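Local coordinates for protein trehalose-6-phosphate phosphatase (Candida albicans, PDB 5DXI) that is a phosphatase of the HAD superfamily that holds a magnesium ion and beryllium trifluoride in its Rossmann-like core domain, at residues Ser46-Leu56 and Leu291-Val301. Sequence-based numbering, arbitrary orientation.
Sequences SDKLNRILDVL and LETLGLLAGLV
Ile52 meets Leu291, Leu294 and Gly295 where two helices of the HAD Rossmann-like core, 47-58 and the C-terminal 287-298, run in the same general direction; the axes of 47-56 and 291-298 approach to 9.4 Å at 34°. The tight part lies toward the central sheet, where Leu294 reaches Phe27 and Leu297 reaches Phe25 of strand 23-27. With CG1 anti to its carbonyl carbon (chi1 -71°), the two branches of Ile52 take different neighbours on the facing helix: CG2 presses on Leu294 CB at 3.6 Å, while CD1 lies against the backbone between Gly295 N and Leu291 O, 3.4 Å from the latter. Here the backbones come within 5.8 Å, Ile52 CA to Gly295 CA. One turn on, Leu56 CD2 rests on Ala298 CA at 3.7 Å.

The solvent side is looser at Lys48, whose extended chain runs over Leu291 CB, leaving NZ 5.7 Å from Glu292 OE2, too far for a salt bridge; Glu292 OE1 instead pairs with Arg10. A Schellman motif at Gly299 ends the C-terminal helix, and Leu300 closes the groove beside exposed Arg51. Its CD1 sits 3.7 Å from Val55 CG2, and CD2 lies 3.3 Å from Arg51 NH1, obliquely to the guanidinium plane.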
loop_
_atom_site.group_PDB
_atom_site.type_symbol
_atom_site.label_atom_id
_atom_site.label_comp_id
_atom_site.label_asym_id
_atom_site.label_seq_id
_atom_site.Cartn_x
_atom_site.Cartn_y
_atom_site.Cartn_z
ATOM N N SER A 46 5.195 -9.561 -13.186
ATOM C CA SER A 46 5.138 -9.843 -14.612
ATOM C C SER A 46 6.230 -9.074 -15.313
ATOM O O SER A 46 6.725 -8.073 -14.785
ATOM C CB SER A 46 3.757 -9.460 -15.194
ATOM O OG SER A 46 3.559 -8.047 -15.189
ATOM N N ASP A 47 6.586 -9.512 -16.519
ATOM C CA ASP A 47 7.552 -8.772 -17.341
ATOM C C ASP A 47 7.019 -7.359 -17.664
ATOM O O ASP A 47 7.780 -6.384 -17.692
ATOM C CB ASP A 47 7.878 -9.545 -18.631
ATOM C CG ASP A 47 8.815 -8.781 -19.546
ATOM O OD1 ASP A 47 9.897 -8.357 -19.088
ATOM O OD2 ASP A 47 8.463 -8.590 -20.725
ATOM N N LYS A 48 5.724 -7.255 -17.927
ATOM C CA LYS A 48 5.126 -5.941 -18.206
ATOM C C LYS A 48 5.363 -4.966 -17.046
ATOM O O LYS A 48 5.778 -3.816 -17.250
ATOM C CB LYS A 48 3.634 -6.062 -18.483
ATOM C CG LYS A 48 2.991 -4.723 -18.844
ATOM C CD LYS A 48 1.543 -4.890 -19.247
ATOM C CE LYS A 48 1.007 -3.637 -19.935
ATOM N NZ LYS A 48 -0.445 -3.781 -20.259
ATOM N N LEU A 49 5.128 -5.436 -15.825
ATOM C CA LEU A 49 5.407 -4.622 -14.638
ATOM C C LEU A 49 6.886 -4.234 -14.588
ATOM O O LEU A 49 7.238 -3.068 -14.341
ATOM C CB LEU A 49 5.003 -5.369 -13.366
ATOM C CG LEU A 49 5.450 -4.751 -12.031
ATOM C CD1 LEU A 49 4.889 -3.336 -11.841
ATOM C CD2 LEU A 49 5.033 -5.645 -10.869
ATOM N N ASN A 50 7.761 -5.213 -14.818
ATOM C CA ASN A 50 9.188 -4.933 -14.786
ATOM C C ASN A 50 9.578 -3.904 -15.819
ATOM O O ASN A 50 10.403 -3.044 -15.547
ATOM C CB ASN A 50 9.997 -6.215 -14.976
ATOM C CG ASN A 50 9.947 -7.097 -13.752
ATOM O OD1 ASN A 50 9.707 -6.605 -12.645
ATOM N ND2 ASN A 50 10.158 -8.401 -13.936
ATOM N N ARG A 51 8.971 -3.965 -16.999
ATOM C CA ARG A 51 9.318 -2.999 -18.047
ATOM C C ARG A 51 8.824 -1.607 -17.667
ATOM O O ARG A 51 9.526 -0.597 -17.837
ATOM C CB ARG A 51 8.730 -3.428 -19.395
ATOM C CG ARG A 51 9.204 -2.588 -20.587
ATOM C CD ARG A 51 8.855 -3.269 -21.922
ATOM N NE ARG A 51 7.814 -4.298 -21.775
ATOM C CZ ARG A 51 6.570 -4.184 -22.243
ATOM N NH1 ARG A 51 6.204 -3.088 -22.900
ATOM N NH2 ARG A 51 5.694 -5.168 -22.058
ATOM N N ILE A 52 7.614 -1.564 -17.125
ATOM C CA ILE A 52 7.055 -0.311 -16.649
ATOM C C ILE A 52 7.962 0.323 -15.602
ATOM O O ILE A 52 8.340 1.492 -15.717
ATOM C CB ILE A 52 5.649 -0.540 -16.058
ATOM C CG1 ILE A 52 4.664 -0.858 -17.185
ATOM C CG2 ILE A 52 5.194 0.685 -15.263
ATOM C CD1 ILE A 52 3.301 -1.375 -16.709
ATOM N N LEU A 53 8.372 -0.471 -14.619
ATOM C CA LEU A 53 9.196 0.045 -13.537
ATOM C C LEU A 53 10.547 0.519 -14.054
ATOM O O LEU A 53 11.048 1.560 -13.622
ATOM C CB LEU A 53 9.369 -1.009 -12.437
ATOM C CG LEU A 53 8.097 -1.419 -11.684
ATOM C CD1 LEU A 53 8.392 -2.517 -10.664
ATOM C CD2 LEU A 53 7.410 -0.209 -11.006
ATOM N N ASP A 54 11.148 -0.239 -14.969
ATOM C CA ASP A 54 12.431 0.174 -15.543
ATOM C C ASP A 54 12.315 1.517 -16.261
ATOM O O ASP A 54 13.077 2.446 -15.989
ATOM C CB ASP A 54 12.975 -0.891 -16.502
ATOM C CG ASP A 54 14.390 -0.586 -16.973
ATOM O OD1 ASP A 54 15.180 -0.032 -16.171
ATOM O OD2 ASP A 54 14.712 -0.903 -18.138
ATOM N N VAL A 55 11.336 1.633 -17.151
ATOM C CA VAL A 55 11.168 2.870 -17.910
ATOM C C VAL A 55 10.825 4.037 -16.995
ATOM O O VAL A 55 11.393 5.130 -17.114
ATOM C CB VAL A 55 10.068 2.747 -18.977
ATOM C CG1 VAL A 55 9.869 4.087 -19.680
ATOM C CG2 VAL A 55 10.417 1.664 -19.977
ATOM N N LEU A 56 9.900 3.809 -16.072
ATOM C CA LEU A 56 9.506 4.881 -15.167
ATOM C C LEU A 56 10.655 5.297 -14.250
ATOM O O LEU A 56 10.908 6.491 -14.072
ATOM C CB LEU A 56 8.286 4.460 -14.349
ATOM C CG LEU A 56 6.976 4.363 -15.138
ATOM C CD1 LEU A 56 5.823 4.090 -14.192
ATOM C CD2 LEU A 56 6.716 5.608 -15.965
ATOM N N LEU A 291 -1.680 -1.760 -14.881
ATOM C CA LEU A 291 -0.503 -1.816 -15.747
ATOM C C LEU A 291 -0.739 -1.077 -17.072
ATOM O O LEU A 291 0.181 -0.447 -17.609
ATOM C CB LEU A 291 -0.089 -3.271 -16.012
ATOM C CG LEU A 291 0.186 -4.083 -14.742
ATOM C CD1 LEU A 291 0.844 -5.444 -15.064
ATOM C CD2 LEU A 291 1.007 -3.286 -13.747
ATOM N N GLU A 292 -1.969 -1.133 -17.584
ATOM C CA GLU A 292 -2.320 -0.359 -18.777
ATOM C C GLU A 292 -2.045 1.111 -18.526
ATOM O O GLU A 292 -1.381 1.778 -19.324
ATOM C CB GLU A 292 -3.795 -0.545 -19.157
ATOM C CG GLU A 292 -4.178 -1.953 -19.588
ATOM C CD GLU A 292 -5.677 -2.112 -19.794
ATOM O OE1 GLU A 292 -6.437 -1.136 -19.562
ATOM O OE2 GLU A 292 -6.106 -3.228 -20.165
ATOM N N THR A 293 -2.524 1.598 -17.381
ATOM C CA THR A 293 -2.372 2.998 -17.013
ATOM C C THR A 293 -0.912 3.360 -16.791
ATOM O O THR A 293 -0.443 4.404 -17.258
ATOM C CB THR A 293 -3.191 3.347 -15.736
ATOM O OG1 THR A 293 -4.570 3.024 -15.937
ATOM C CG2 THR A 293 -3.071 4.819 -15.411
ATOM N N LEU A 294 -0.184 2.517 -16.061
ATOM C CA LEU A 294 1.232 2.805 -15.836
ATOM C C LEU A 294 2.001 2.699 -17.164
ATOM O O LEU A 294 2.907 3.506 -17.448
ATOM C CB LEU A 294 1.818 1.867 -14.764
ATOM C CG LEU A 294 1.174 2.006 -13.373
ATOM C CD1 LEU A 294 1.814 1.064 -12.366
ATOM C CD2 LEU A 294 1.251 3.451 -12.874
ATOM N N GLY A 295 1.636 1.701 -17.965
ATOM C CA GLY A 295 2.193 1.541 -19.299
ATOM C C GLY A 295 1.975 2.776 -20.154
ATOM O O GLY A 295 2.871 3.217 -20.872
ATOM N N LEU A 296 0.776 3.343 -20.053
ATOM C CA LEU A 296 0.436 4.575 -20.750
ATOM C C LEU A 296 1.379 5.706 -20.370
ATOM O O LEU A 296 1.937 6.383 -21.234
ATOM C CB LEU A 296 -1.007 4.988 -20.425
ATOM C CG LEU A 296 -1.458 6.306 -21.057
ATOM C CD1 LEU A 296 -1.610 6.111 -22.565
ATOM C CD2 LEU A 296 -2.734 6.883 -20.415
ATOM N N LEU A 297 1.564 5.904 -19.068
ATOM C CA LEU A 297 2.477 6.926 -18.589
ATOM C C LEU A 297 3.893 6.636 -19.063
ATOM O O LEU A 297 4.653 7.549 -19.382
ATOM C CB LEU A 297 2.465 7.002 -17.061
ATOM C CG LEU A 297 1.139 7.278 -16.351
ATOM C CD1 LEU A 297 1.375 7.404 -14.850
ATOM C CD2 LEU A 297 0.509 8.531 -16.911
ATOM N N ALA A 298 4.229 5.354 -19.106
ATOM C CA ALA A 298 5.587 4.930 -19.437
ATOM C C ALA A 298 5.935 5.112 -20.917
ATOM O O ALA A 298 7.104 5.060 -21.297
ATOM C CB ALA A 298 5.788 3.467 -19.023
ATOM N N GLY A 299 4.928 5.324 -21.752
ATOM C CA GLY A 299 5.164 5.406 -23.180
ATOM C C GLY A 299 5.297 4.033 -23.826
ATOM O O GLY A 299 5.883 3.901 -24.902
ATOM N N LEU A 300 4.755 3.011 -23.168
ATOM C CA LEU A 300 4.819 1.641 -23.678
ATOM C C LEU A 300 3.646 1.339 -24.582
ATOM O O LEU A 300 3.746 1.475 -25.800
ATOM C CB LEU A 300 4.847 0.619 -22.541
ATOM C CG LEU A 300 6.154 0.238 -21.842
ATOM C CD1 LEU A 300 7.026 1.422 -21.475
ATOM C CD2 LEU A 300 5.859 -0.657 -20.642
ATOM N N VAL A 301 2.545 0.891 -23.984
ATOM C CA VAL A 301 1.334 0.572 -24.733
ATOM C C VAL A 301 0.120 1.158 -24.020
ATOM O O VAL A 301 -0.243 2.319 -24.234
ATOM C CB VAL A 301 1.138 -0.964 -24.911
ATOM C CG1 VAL A 301 0.360 -1.257 -26.187
ATOM C CG2 VAL A 301 2.475 -1.694 -24.938
#